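Long-range contacts in Udp-n-acetylglucosamine pyrophosphorylase (PDB 4BQH), which probably catalyses formation of UDP-N-acetylglucosamine and diphosphate from UTP and N-acetylglucosamine 1-phosphate, and binds an inhibitor in this crystal: residues E300-V306 / G421-I425; V318-V322 / F352-N356. All coordinates share one frame. Residues are numbered along the deposited sequence.

Contact 1. Residues E300-V306 / G421-I425; sequences EEAHVVV and GAFRI
Two neighbouring parallel strands of the central mixed sheet of this GT-A-clan nucleotidyltransferase define the contact. The axes of 304-306 and 423-425 approach to 4.8 Å at 17°, pairing Val304 with Phe423, Val305 with Arg424 and Val306 with Ile425 at CA-CA distances of 5.0, 4.7 and 5.0 Å. Glu300 (chi1 and chi2 both m) forms a salt bridge from OE1 to Arg424 NE, 2.9 Å and nearly linear. One water joins Glu300 O, Glu300 OE1 and Arg424 NH2; a second links Glu300 O to Gly421 O. Glu301, with positive phi (55/42), ends helix 291-300 in a Schellman motif and turns the chain toward the strand. Ala302 CB then rests 3.9 Å from Arg424 CG. His303 (-95/-25) is not yet extended, so two successive amides converge on one acceptor: His303 N and Val304 N donate to Ala422 O at 2.8 and 3.2 Å. The His303 ring edge meets Ala422, CD2 to CB 3.6 Å, while its nitrogens bond to Ser363 and Asp414. From Val304 regular parallel pairing takes over: Arg424 N donates to Val304 O and Val306 N to Arg424 O, both 2.9 Å. Val305 and Arg424 share the face covered by helix 291-300, and Arg424 NH1 also bonds to Phe423 O at 2.9 Å. On the opposite face lie Val304, Val306, Phe423 and Ile425. Phe423 (chi1 t) brings CD1 to 3.7 Å from Val304 CG1; Val306 CG2 touches both Phe423 CZ and Ile425 CG1, each at 3.8 Å.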
ATOM      1  N   GLU A 300      13.959  16.387  -1.599  1.00 10.90           N
ATOM      2  CA  GLU A 300      14.797  15.924  -0.468  1.00 10.60           C
ATOM      3  C   GLU A 300      15.934  14.983  -0.880  1.00 10.99           C
ATOM      4  O   GLU A 300      16.828  14.696  -0.079  1.00 10.39           O
ATOM      5  CB  GLU A 300      13.931  15.225   0.606  1.00 11.16           C
ATOM      6  CG  GLU A 300      12.935  16.177   1.285  1.00 11.37           C
ATOM      7  CD  GLU A 300      13.589  17.283   2.133  1.00 12.17           C
ATOM      8  OE1 GLU A 300      14.615  17.034   2.802  1.00 12.18           O
ATOM      9  OE2 GLU A 300      13.062  18.406   2.153  1.00 12.15           O
ATOM     10  N   GLU A 301      15.901  14.536  -2.132  1.00 11.04           N
ATOM     11  CA  GLU A 301      16.782  13.482  -2.645  1.00 12.30           C
ATOM     12  C   GLU A 301      16.657  12.228  -1.752  1.00 11.63           C
ATOM     13  O   GLU A 301      17.647  11.567  -1.444  1.00 12.37           O
ATOM     14  CB  GLU A 301      18.244  13.972  -2.764  1.00 14.89           C
ATOM     15  CG  GLU A 301      18.403  15.178  -3.684  1.00 18.82           C
ATOM     16  CD  GLU A 301      19.769  15.818  -3.557  1.00 23.15           C
ATOM     17  OE1 GLU A 301      20.716  15.316  -4.192  1.00 24.90           O
ATOM     18  OE2 GLU A 301      19.889  16.818  -2.819  1.00 28.47           O
ATOM     19  N   ALA A 302      15.419  11.903  -1.371  1.00  9.86           N
ATOM     20  CA  ALA A 302      15.139  10.757  -0.508  1.00  9.64           C
ATOM     21  C   ALA A 302      15.056   9.470  -1.329  1.00  9.57           C
ATOM     22  O   ALA A 302      14.604   9.486  -2.498  1.00 10.34           O
ATOM     23  CB  ALA A 302      13.842  10.988   0.245  1.00  9.04           C
ATOM     24  N   HIS A 303      15.528   8.379  -0.738  1.00  9.19           N
ATOM     25  CA  HIS A 303      15.321   7.032  -1.290  1.00  9.11           C
ATOM     26  C   HIS A 303      14.106   6.358  -0.670  1.00  8.77           C
ATOM     27  O   HIS A 303      13.500   5.469  -1.265  1.00  8.95           O
ATOM     28  CB  HIS A 303      16.574   6.193  -1.096  1.00  9.88           C
ATOM     29  CG  HIS A 303      17.681   6.555  -2.058  1.00 10.74           C
ATOM     30  ND1 HIS A 303      17.633   6.235  -3.378  1.00 11.11           N
ATOM     31  CD2 HIS A 303      18.886   7.239  -1.853  1.00 11.39           C
ATOM     32  CE1 HIS A 303      18.750   6.705  -3.996  1.00 12.03           C
ATOM     33  NE2 HIS A 303      19.529   7.306  -3.053  1.00 11.58           N
ATOM     34  N   VAL A 304      13.744   6.780   0.540  1.00  8.05           N
ATOM     35  CA  VAL A 304      12.492   6.326   1.191  1.00  7.98           C
ATOM     36  C   VAL A 304      11.803   7.528   1.823  1.00  7.88           C
ATOM     37  O   VAL A 304      12.445   8.263   2.587  1.00  7.72           O
ATOM     38  CB  VAL A 304      12.756   5.282   2.300  1.00  8.07           C
ATOM     39  CG1 VAL A 304      11.456   5.005   3.089  1.00  8.48           C
ATOM     40  CG2 VAL A 304      13.294   3.993   1.693  1.00  8.07           C
ATOM     41  N   VAL A 305      10.510   7.715   1.531  1.00  7.35           N
ATOM     42  CA  VAL A 305       9.678   8.635   2.303  1.00  7.65           C
ATOM     43  C   VAL A 305       8.519   7.825   2.855  1.00  7.74           C
ATOM     44  O   VAL A 305       7.909   7.044   2.113  1.00  8.47           O
ATOM     45  CB  VAL A 305       9.110   9.794   1.451  1.00  7.57           C
ATOM     46  CG1 VAL A 305       8.402  10.786   2.350  1.00  7.42           C
ATOM     47  CG2 VAL A 305      10.234  10.517   0.708  1.00  7.40           C
ATOM     48  N   VAL A 306       8.254   7.971   4.159  1.00  7.79           N
ATOM     49  CA  VAL A 306       7.089   7.324   4.760  1.00  8.31           C
ATOM     50  C   VAL A 306       6.050   8.366   5.139  1.00  8.18           C
ATOM     51  O   VAL A 306       6.380   9.498   5.603  1.00  8.23           O
ATOM     52  CB  VAL A 306       7.443   6.465   5.999  1.00  8.14           C
ATOM     53  CG1 VAL A 306       8.450   5.375   5.595  1.00  8.63           C
ATOM     54  CG2 VAL A 306       8.013   7.332   7.119  1.00  8.65           C
ATOM     55  N   GLY A 421      20.991  12.319   5.393  1.00 16.58           N
ATOM     56  CA  GLY A 421      20.330  11.017   5.180  1.00 14.88           C
ATOM     57  C   GLY A 421      19.326  11.023   4.027  1.00 13.41           C
ATOM     58  O   GLY A 421      18.944  12.085   3.514  1.00 13.86           O
ATOM     59  N   ALA A 422      18.883   9.823   3.637  1.00 11.67           N
ATOM     60  CA  ALA A 422      18.000   9.663   2.477  1.00 11.20           C
ATOM     61  C   ALA A 422      16.650   9.058   2.892  1.00 10.24           C
ATOM     62  O   ALA A 422      15.898   8.558   2.045  1.00  9.95           O
ATOM     63  CB  ALA A 422      18.688   8.822   1.404  1.00 11.60           C
ATOM     64  N   PHE A 423      16.374   9.119   4.203  1.00 10.08           N
ATOM     65  CA  PHE A 423      15.061   8.735   4.767  1.00  9.68           C
ATOM     66  C   PHE A 423      14.283   9.967   5.245  1.00  9.24           C
ATOM     67  O   PHE A 423      14.817  10.804   5.980  1.00  9.12           O
ATOM     68  CB  PHE A 423      15.269   7.754   5.939  1.00 10.09           C
ATOM     69  CG  PHE A 423      13.973   7.296   6.579  1.00  9.80           C
ATOM     70  CD1 PHE A 423      13.322   6.156   6.102  1.00 10.33           C
ATOM     71  CD2 PHE A 423      13.416   7.985   7.637  1.00 10.44           C
ATOM     72  CE1 PHE A 423      12.151   5.718   6.682  1.00  9.79           C
ATOM     73  CE2 PHE A 423      12.232   7.550   8.242  1.00 10.24           C
ATOM     74  CZ  PHE A 423      11.600   6.413   7.752  1.00 10.45           C
ATOM     75  N   ARG A 424      13.033  10.102   4.805  1.00  9.01           N
ATOM     76  CA  ARG A 424      12.206  11.226   5.247  1.00  8.91           C
ATOM     77  C   ARG A 424      10.831  10.762   5.724  1.00  8.86           C
ATOM     78  O   ARG A 424      10.292   9.744   5.265  1.00  8.63           O
ATOM     79  CB  ARG A 424      12.025  12.242   4.119  1.00  8.99           C
ATOM     80  CG  ARG A 424      13.319  12.899   3.604  1.00  9.55           C
ATOM     81  CD  ARG A 424      13.809  13.887   4.650  1.00 10.40           C
ATOM     82  NE  ARG A 424      15.042  14.578   4.235  1.00 10.72           N
ATOM     83  CZ  ARG A 424      16.276  14.180   4.522  1.00 12.01           C
ATOM     84  NH1 ARG A 424      16.498  13.055   5.211  1.00 11.60           N
ATOM     85  NH2 ARG A 424      17.310  14.915   4.093  1.00 12.43           N
ATOM     86  N   ILE A 425      10.284  11.530   6.656  1.00  9.01           N
ATOM     87  CA  ILE A 425       8.924  11.328   7.170  1.00  8.95           C
ATOM     88  C   ILE A 425       8.062  12.483   6.685  1.00  9.40           C
ATOM     89  O   ILE A 425       8.488  13.659   6.742  1.00  9.25           O
ATOM     90  CB  ILE A 425       8.933  11.366   8.705  1.00  9.37           C
ATOM     91  CG1 ILE A 425       9.580  10.074   9.241  1.00  9.82           C
ATOM     92  CG2 ILE A 425       7.499  11.549   9.248  1.00  9.52           C
ATOM     93  CD1 ILE A 425       9.940  10.112  10.722  1.00 10.21           C
TER
HETATM   94  O   HOH W   1      16.439  12.423   1.951  1.00 18.29           O
HETATM   95  O   HOH W   2      17.503  16.719   1.884  1.00 27.16           O

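Contact 2. Residues V318-V322 / F352-N356; sequences VGVFV and FNCAN
A single beta bridge, Val320 with Ala355 (CA-CA 4.4 Å), links two segments whose end-to-end directions differ by 116°, so the chains cross steeply and pair only briefly. Two hydrogen bonds flank the bridge: Asn356 N donates to Gly319 O at 2.9 Å, and Phe321 N to Cys354 O at 3.0 Å. Where the backbones diverge, water replaces direct pairing. One water donates to Phe321 O (2.8 Å) and accepts from Cys354 N (3.0 Å); another accepts from Gly319 N (2.9 Å) and donates weakly to Asn356 O (3.4 Å). Asn356 (chi1 t) places OD1 3.6 Å from Phe321 CE1, but this oxygen is satisfied by Ser358 N. Apolar contacts close both ends: Val318 CG1 (chi1 p) to Ala355 CB at 3.7 Å, and Val322 CG1 to Phe352 CE1 at 3.7 Å. The bridge thus joins two sheets: Val320 and Val322 pair with strand 327-331 through Val331 and Gly329, whereas Ala355 bonds to Cys309 of strand 304-309.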
ATOM      1  N   VAL A 318      -0.831   0.830  17.278  1.00 15.11           N
ATOM      2  CA  VAL A 318      -0.239   1.048  15.966  1.00 13.77           C
ATOM      3  C   VAL A 318       1.285   1.154  16.159  1.00 12.66           C
ATOM      4  O   VAL A 318       1.749   1.483  17.246  1.00 11.89           O
ATOM      5  CB  VAL A 318      -0.802   2.337  15.334  1.00 14.51           C
ATOM      6  CG1 VAL A 318      -0.471   3.548  16.193  1.00 13.95           C
ATOM      7  CG2 VAL A 318      -0.279   2.548  13.917  1.00 15.92           C
ATOM      8  N   GLY A 319       2.054   0.839  15.125  1.00 11.78           N
ATOM      9  CA  GLY A 319       3.500   0.952  15.239  1.00 10.92           C
ATOM     10  C   GLY A 319       3.901   2.408  15.066  1.00 10.11           C
ATOM     11  O   GLY A 319       3.182   3.165  14.431  1.00 10.03           O
ATOM     12  N   VAL A 320       5.025   2.807  15.670  1.00  9.49           N
ATOM     13  CA  VAL A 320       5.535   4.182  15.508  1.00  9.19           C
ATOM     14  C   VAL A 320       6.945   4.168  14.965  1.00  9.19           C
ATOM     15  O   VAL A 320       7.712   3.218  15.206  1.00  8.79           O
ATOM     16  CB  VAL A 320       5.502   5.025  16.802  1.00  9.42           C
ATOM     17  CG1 VAL A 320       4.042   5.220  17.276  1.00  9.50           C
ATOM     18  CG2 VAL A 320       6.346   4.358  17.893  1.00  9.86           C
ATOM     19  N   PHE A 321       7.262   5.197  14.167  1.00  8.97           N
ATOM     20  CA  PHE A 321       8.619   5.298  13.618  1.00  9.35           C
ATOM     21  C   PHE A 321       9.616   5.779  14.648  1.00  9.94           C
ATOM     22  O   PHE A 321       9.332   6.698  15.449  1.00  9.65           O
ATOM     23  CB  PHE A 321       8.661   6.194  12.389  1.00  9.30           C
ATOM     24  CG  PHE A 321       8.267   5.476  11.138  1.00  9.13           C
ATOM     25  CD1 PHE A 321       6.941   5.402  10.777  1.00  9.69           C
ATOM     26  CD2 PHE A 321       9.222   4.813  10.358  1.00  9.49           C
ATOM     27  CE1 PHE A 321       6.554   4.696   9.643  1.00  9.42           C
ATOM     28  CE2 PHE A 321       8.852   4.126   9.204  1.00  9.47           C
ATOM     29  CZ  PHE A 321       7.501   4.057   8.867  1.00  9.51           C
ATOM     30  N   VAL A 322      10.782   5.136  14.633  1.00 10.28           N
ATOM     31  CA  VAL A 322      11.876   5.472  15.553  1.00 11.44           C
ATOM     32  C   VAL A 322      13.198   5.391  14.794  1.00 11.52           C
ATOM     33  O   VAL A 322      13.285   4.754  13.743  1.00 11.38           O
ATOM     34  CB  VAL A 322      11.945   4.491  16.752  1.00 11.44           C
ATOM     35  CG1 VAL A 322      10.586   4.357  17.446  1.00 12.09           C
ATOM     36  CG2 VAL A 322      12.422   3.113  16.314  1.00 12.20           C
ATOM     37  N   PHE A 352       6.569  10.055  20.904  1.00 14.81           N
ATOM     38  CA  PHE A 352       6.561   9.116  19.769  1.00 13.45           C
ATOM     39  C   PHE A 352       5.217   9.235  19.093  1.00 11.80           C
ATOM     40  O   PHE A 352       4.251   8.600  19.497  1.00 12.10           O
ATOM     41  CB  PHE A 352       6.775   7.692  20.253  1.00 14.29           C
ATOM     42  CG  PHE A 352       8.172   7.421  20.752  1.00 15.14           C
ATOM     43  CD1 PHE A 352       9.158   6.968  19.872  1.00 15.77           C
ATOM     44  CD2 PHE A 352       8.493   7.593  22.100  1.00 15.88           C
ATOM     45  CE1 PHE A 352      10.448   6.697  20.327  1.00 16.80           C
ATOM     46  CE2 PHE A 352       9.788   7.328  22.556  1.00 16.29           C
ATOM     47  CZ  PHE A 352      10.759   6.880  21.670  1.00 16.50           C
ATOM     48  N   ASN A 353       5.159  10.071  18.061  1.00 11.33           N
ATOM     49  CA  ASN A 353       3.870  10.498  17.521  1.00 10.74           C
ATOM     50  C   ASN A 353       3.793  10.374  15.996  1.00 10.43           C
ATOM     51  O   ASN A 353       2.977  11.023  15.354  1.00  9.86           O
ATOM     52  CB  ASN A 353       3.604  11.956  17.952  1.00 11.31           C
ATOM     53  CG  ASN A 353       2.129  12.321  17.883  1.00 11.50           C
ATOM     54  OD1 ASN A 353       1.256  11.485  18.140  1.00 11.99           O
ATOM     55  ND2 ASN A 353       1.852  13.585  17.581  1.00 12.11           N
ATOM     56  N   CYS A 354       4.647   9.534  15.412  1.00  9.82           N
ATOM     57  CA  CYS A 354       4.572   9.299  13.949  1.00 10.40           C
ATOM     58  C   CYS A 354       4.127   7.869  13.725  1.00 10.26           C
ATOM     59  O   CYS A 354       4.955   6.966  13.618  1.00 10.18           O
ATOM     60  CB  CYS A 354       5.921   9.567  13.274  1.00 11.09           C
ATOM     61  SG  CYS A 354       6.424  11.304  13.382  1.00 13.79           S
ATOM     62  N   ALA A 355       2.813   7.661  13.708  1.00 10.21           N
ATOM     63  CA  ALA A 355       2.255   6.306  13.520  1.00 10.10           C
ATOM     64  C   ALA A 355       2.337   5.824  12.069  1.00  9.80           C
ATOM     65  O   ALA A 355       2.055   6.568  11.122  1.00  9.54           O
ATOM     66  CB  ALA A 355       0.809   6.266  14.014  1.00 10.29           C
ATOM     67  N   ASN A 356       2.713   4.554  11.919  1.00 10.00           N
ATOM     68  CA  ASN A 356       2.864   3.919  10.633  1.00 10.60           C
ATOM     69  C   ASN A 356       1.508   3.633   9.972  1.00 11.16           C
ATOM     70  O   ASN A 356       0.742   2.828  10.480  1.00 11.98           O
ATOM     71  CB  ASN A 356       3.658   2.615  10.828  1.00 11.13           C
ATOM     72  CG  ASN A 356       3.866   1.874   9.527  1.00 11.01           C
ATOM     73  OD1 ASN A 356       3.936   2.490   8.460  1.00 11.70           O
ATOM     74  ND2 ASN A 356       3.958   0.554   9.603  1.00 11.51           N
TER
HETATM   75  O   HOH W   3       0.946   0.117  12.579  1.00 27.70           O
HETATM   76  O   HOH W   4       7.254   8.396  16.362  1.00 10.62           O

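In the fold
The centres of contacts 1 and 2 lie 16 Å apart, and the segments run 300-306, 318-322, 352-356, 421-425, so contact 2 falls wholly within the chain excursion between the two partners of contact 1. Strand 304-309 is the common element: it runs parallel to 423-427 and antiparallel to 355-357 in one mixed sheet, whereas 320-324 belongs to a small antiparallel sheet. Phe321 packs across the gap, its CZ 3.7 Å from Val306 CG1 and its CE2 3.9 Å from Phe423 CZ, thereby joining the small sheet to the central one. The bound inhibitor is about 14 Å from the side chain of Asn356, so it does not touch that residue.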